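Local structure of universal stress protein (Pseudomonas aeruginosa UCBPP-PA14, 7MQ5) at residues A[113-116]-A[117-121]; A[273-276]-A[277-281]. The protein is of unknown function but belongs to the universal stress protein family, whose members are generally associated with survival under stress and often bind nucleotides. One frame throughout, in Å; residues are numbered along the deposited sequence. Where two conformers were deposited one is given.

Interaction 1: residues A[113-116]-A[117-121]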
loop_
_atom_site.group_PDB
_atom_site.type_symbol
_atom_site.label_atom_id
_atom_site.label_comp_id
_atom_site.label_asym_id
_atom_site.label_seq_id
_atom_site.Cartn_x
_atom_site.Cartn_y
_atom_site.Cartn_z
ATOM N N TRP A 113 -1.957 6.963 10.699
ATOM C CA TRP A 113 -3.383 6.830 10.320
ATOM C C TRP A 113 -3.865 8.086 9.588
ATOM O O TRP A 113 -4.633 7.944 8.623
ATOM C CB TRP A 113 -4.239 6.472 11.535
ATOM C CG TRP A 113 -4.313 4.989 11.731
ATOM C CD1 TRP A 113 -3.810 4.220 12.741
ATOM C CD2 TRP A 113 -4.854 4.073 10.766
ATOM N NE1 TRP A 113 -4.080 2.896 12.495
ATOM C CE2 TRP A 113 -4.677 2.775 11.270
ATOM C CE3 TRP A 113 -5.438 4.245 9.508
ATOM C CZ2 TRP A 113 -5.143 1.652 10.586
ATOM C CZ3 TRP A 113 -5.860 3.136 8.813
ATOM C CH2 TRP A 113 -5.720 1.861 9.354
ATOM N N LYS A 114 -3.430 9.273 10.007
ATOM C CA LYS A 114 -3.866 10.509 9.310
ATOM C C LYS A 114 -3.259 10.529 7.902
ATOM O O LYS A 114 -3.945 10.952 6.968
ATOM C CB LYS A 114 -3.503 11.731 10.153
ATOM C CG LYS A 114 -4.361 11.871 11.404
ATOM C CD LYS A 114 -4.006 13.040 12.286
ATOM C CE LYS A 114 -4.918 13.141 13.490
ATOM N NZ LYS A 114 -4.493 14.231 14.391
ATOM N N LEU A 115 -2.023 10.059 7.761
ATOM C CA LEU A 115 -1.408 9.983 6.415
ATOM C C LEU A 115 -2.252 9.052 5.536
ATOM O O LEU A 115 -2.559 9.401 4.381
ATOM C CB LEU A 115 0.028 9.460 6.526
ATOM C CG LEU A 115 0.721 9.186 5.197
ATOM C CD1 LEU A 115 0.820 10.446 4.363
ATOM C CD2 LEU A 115 2.089 8.568 5.425
ATOM N N LEU A 116 -2.580 7.873 6.052
ATOM C CA LEU A 116 -3.360 6.913 5.229
ATOM C C LEU A 116 -4.755 7.443 4.903
ATOM O O LEU A 116 -5.260 7.171 3.814
ATOM C CB LEU A 116 -3.473 5.587 5.974
ATOM C CG LEU A 116 -2.179 4.793 6.076
ATOM C CD1 LEU A 116 -2.373 3.566 6.938
ATOM C CD2 LEU A 116 -1.658 4.410 4.702
ATOM N N ARG A 117 -5.366 8.164 5.835
ATOM C CA ARG A 117 -6.725 8.709 5.621
ATOM C C ARG A 117 -6.714 9.743 4.492
ATOM O O ARG A 117 -7.514 9.608 3.546
ATOM C CB ARG A 117 -7.189 9.322 6.945
ATOM C CG ARG A 117 -8.577 9.932 6.914
ATOM C CD ARG A 117 -9.048 10.210 8.330
ATOM N NE ARG A 117 -9.049 8.998 9.144
ATOM C CZ ARG A 117 -8.232 8.728 10.164
ATOM N NH1 ARG A 117 -7.334 9.607 10.579
ATOM N NH2 ARG A 117 -8.348 7.573 10.795
ATOM N N PHE A 118 -5.758 10.671 4.539
ATOM C CA PHE A 118 -5.811 11.853 3.634
ATOM C C PHE A 118 -4.942 11.748 2.388
ATOM O O PHE A 118 -5.124 12.600 1.511
ATOM C CB PHE A 118 -5.505 13.116 4.442
ATOM C CG PHE A 118 -6.596 13.430 5.430
ATOM C CD1 PHE A 118 -7.845 13.848 4.988
ATOM C CD2 PHE A 118 -6.399 13.264 6.790
ATOM C CE1 PHE A 118 -8.870 14.112 5.886
ATOM C CE2 PHE A 118 -7.420 13.536 7.687
ATOM C CZ PHE A 118 -8.654 13.955 7.235
ATOM N N ALA A 119 -4.047 10.771 2.294
ATOM C CA ALA A 119 -3.167 10.747 1.104
ATOM C C ALA A 119 -3.988 10.529 -0.159
ATOM O O ALA A 119 -4.712 9.539 -0.260
ATOM C CB ALA A 119 -2.129 9.675 1.254
ATOM N N PRO A 120 -3.831 11.393 -1.186
ATOM C CA PRO A 120 -4.593 11.232 -2.425
ATOM C C PRO A 120 -3.866 10.376 -3.467
ATOM O O PRO A 120 -3.904 10.657 -4.653
ATOM C CB PRO A 120 -4.763 12.685 -2.881
ATOM C CG PRO A 120 -3.471 13.336 -2.461
ATOM C CD PRO A 120 -3.101 12.677 -1.148
ATOM N N CYS A 121 -3.227 9.321 -2.987
ATOM C CA CYS A 121 -2.461 8.403 -3.846
ATOM C C CYS A 121 -2.198 7.133 -3.057
ATOM O O CYS A 121 -2.406 7.105 -1.838
ATOM C CB CYS A 121 -1.132 9.028 -4.267
ATOM S SG CYS A 121 -0.007 9.421 -2.896
#
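In the conformer described, one of two deposited, the carbonyl oxygen of Trp-113 sits over one face of the Arg-117 guanidinium, off its centre on the NH1 side and 3.7 Å from NH1, while CG of Lys-114 meets its edge in plane, 3.8 Å from NH1. These are contacts between successive turns at the C-terminal end of helix 110-118, the helix of the beta-alpha-beta unit formed with strands 92-96 and 123-126. Two further flat groups are covered by neighbours on the same helix: CD1 of Leu-116 sits 3.9 Å above one face of the Trp-113 ring, toward its rim, and CG of Arg-117 lies over the centre of one face of the Phe-118 ring. This CG stands anti to the backbone N (chi1 -180°), and the bend at chi3 (-58°) brings the guanidinium back over Trp-113 O. The methylenes give the ring an apolar surface while the charged end can stay near solvent, consistent with a partly exposed residue. Lys-114 runs extended beyond CG, and its NZ remains 6.6 Å from NH1 of Arg-117, so the like charges stay apart. The indole N-H of Trp-113 is bonded to Asp-265, and the Phe-118 ring packs on Ile-82 of helix 77-88. On the buried side, small Ala-119 fits against Ile-93 of strand 92-96, and its CB comes within 4.4 Å of Leu-115 CD1. Backbone bonds from Arg-117 N to Trp-113 O and from Phe-118 N to Lys-114 O continue the helix. Ala-119 is the first residue to leave helical angles, yet its N still donates to Leu-115 O at 2.9 Å, with an N-H...O angle of 138°.

Interaction 2: residues A[273-276]-A[277-281]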
loop_
_atom_site.group_PDB
_atom_site.type_symbol
_atom_site.label_atom_id
_atom_site.label_comp_id
_atom_site.label_asym_id
_atom_site.label_seq_id
_atom_site.Cartn_x
_atom_site.Cartn_y
_atom_site.Cartn_z
ATOM N N VAL A 273 -1.702 0.417 0.402
ATOM C CA VAL A 273 -3.104 0.849 0.622
ATOM C C VAL A 273 -3.588 1.663 -0.578
ATOM O O VAL A 273 -3.022 2.733 -0.863
ATOM C CB VAL A 273 -3.194 1.661 1.922
ATOM C CG1 VAL A 273 -4.621 2.110 2.172
ATOM C CG2 VAL A 273 -2.651 0.870 3.102
ATOM N N LEU A 274 -4.599 1.130 -1.257
ATOM C CA LEU A 274 -5.228 1.781 -2.419
ATOM C C LEU A 274 -6.610 2.289 -2.017
ATOM O O LEU A 274 -7.216 1.719 -1.104
ATOM C CB LEU A 274 -5.335 0.772 -3.563
ATOM C CG LEU A 274 -4.021 0.114 -3.963
ATOM C CD1 LEU A 274 -4.248 -0.893 -5.069
ATOM C CD2 LEU A 274 -2.991 1.146 -4.383
ATOM N N LYS A 275 -7.075 3.322 -2.698
ATOM C CA LYS A 275 -8.420 3.878 -2.444
ATOM C C LYS A 275 -9.213 3.888 -3.738
ATOM O O LYS A 275 -8.637 3.916 -4.821
ATOM C CB LYS A 275 -8.340 5.299 -1.891
ATOM C CG LYS A 275 -7.550 5.450 -0.600
ATOM C CD LYS A 275 -7.679 6.833 -0.019
ATOM C CE LYS A 275 -6.952 7.025 1.299
ATOM N NZ LYS A 275 -5.483 7.193 1.154
ATOM N N PRO A 276 -10.560 3.864 -3.647
ATOM C CA PRO A 276 -11.397 3.973 -4.837
ATOM C C PRO A 276 -11.102 5.274 -5.591
ATOM O O PRO A 276 -10.806 6.279 -4.974
ATOM C CB PRO A 276 -12.826 3.996 -4.280
ATOM C CG PRO A 276 -12.721 3.297 -2.953
ATOM C CD PRO A 276 -11.356 3.680 -2.427
ATOM N N ASP A 277 -11.247 5.236 -6.912
ATOM C CA ASP A 277 -10.981 6.428 -7.758
ATOM C C ASP A 277 -11.781 7.656 -7.295
ATOM O O ASP A 277 -11.205 8.753 -7.297
ATOM C CB ASP A 277 -11.284 6.147 -9.231
ATOM C CG ASP A 277 -10.351 5.147 -9.889
ATOM O OD1 ASP A 277 -9.282 4.874 -9.318
ATOM O OD2 ASP A 277 -10.694 4.672 -10.988
ATOM N N ASP A 278 -13.059 7.474 -6.935
ATOM C CA ASP A 278 -13.938 8.601 -6.506
ATOM C C ASP A 278 -13.422 9.221 -5.197
ATOM O O ASP A 278 -13.587 10.444 -5.009
ATOM C CB ASP A 278 -15.390 8.145 -6.320
ATOM C CG ASP A 278 -16.130 7.762 -7.594
ATOM O OD1 ASP A 278 -15.587 7.995 -8.697
ATOM O OD2 ASP A 278 -17.260 7.241 -7.473
ATOM N N ILE A 279 -12.871 8.390 -4.315
ATOM C CA ILE A 279 -12.313 8.855 -3.014
ATOM C C ILE A 279 -10.998 9.602 -3.285
ATOM O O ILE A 279 -10.792 10.686 -2.722
ATOM C CB ILE A 279 -12.133 7.664 -2.050
ATOM C CG1 ILE A 279 -13.459 6.980 -1.695
ATOM C CG2 ILE A 279 -11.382 8.096 -0.806
ATOM C CD1 ILE A 279 -14.402 7.855 -0.930
ATOM N N ILE A 280 -10.142 9.049 -4.139
ATOM C CA ILE A 280 -8.873 9.738 -4.523
ATOM C C ILE A 280 -9.195 11.128 -5.085
ATOM O O ILE A 280 -8.514 12.092 -4.698
ATOM C CB ILE A 280 -8.086 8.891 -5.544
ATOM C CG1 ILE A 280 -7.542 7.605 -4.913
ATOM C CG2 ILE A 280 -6.986 9.716 -6.196
ATOM C CD1 ILE A 280 -6.468 7.827 -3.878
ATOM N N ALA A 281 -10.179 11.228 -5.982
ATOM C CA ALA A 281 -10.523 12.534 -6.591
ATOM C C ALA A 281 -10.912 13.540 -5.500
ATOM O O ALA A 281 -10.462 14.699 -5.576
ATOM C CB ALA A 281 -11.627 12.356 -7.604
HETATM O O HOH W 1 -7.698 4.442 -7.303
#
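Pro-276 and Ile-279 lie side by side and point the same way, with the proline CG 4.0 Å from CG1 of the isoleucine. Ile-280 builds the other half of the tight part: its CD1 comes to 3.7 Å from CB of Lys-275, and the two side chains cross at about a right angle. CD of the same lysine also meets Ile-279 CG2, so its methylene chain is in touch with both isoleucines. A bend at chi4 (77°) swings the ammonium group away from the isoleucines to Leu-116 O and Ala-119 O, which both accept hydrogen bonds from it. A lysine suits this buried place because its aliphatic stem packs while its tip pairs with carbonyl oxygens.

Residues 273-281 lead from strand 270-274 into helix 277-287, and Pro-276 occupies the N-cap position. The i to i-4 bonds of a helix make no use of the N-H of its N-cap residue, so proline is tolerated there, while its O still receives Ile-280 N at 3.0 Å in a nearly straight bond (170°); Ile-279 N adds a weak one.

The tight apolar side gives way to a looser, solvent-facing side at Asp-277 and Asp-278, both exposed. Acidic side chains are well placed in a first helical turn, where they probably interact favourably with the helix dipole. Instead of packing against an apolar partner, Asp-277 reaches Lys-275 O through a water, which donates at 2.7 Å to that oxygen and at 2.6 Å to Asp-277 OD1.

Both contacts are local and follow each other along the chain, neither nesting nor crossing; each is a turn within one continuous stretch and closes no long loop. Interaction 1 comes first, at the end of helix 110-118, where the chain turns toward strand 123-126. Some 150 residues later, interaction 2 carries the chain out of strand 270-274 into the last helix, 277-287. Strands 123-126 and 270-274 are antiparallel neighbours in the ten-stranded sheet, which brings the two sites together with centres about 10 Å apart. Besides the Lys-275 bonds, Pro-120 packs on Leu-283, Glu-284 and Ala-287, and Ile-280 CG2 on Pro-120 O. The C-terminal helix is thereby tied to the earlier beta-alpha-beta unit.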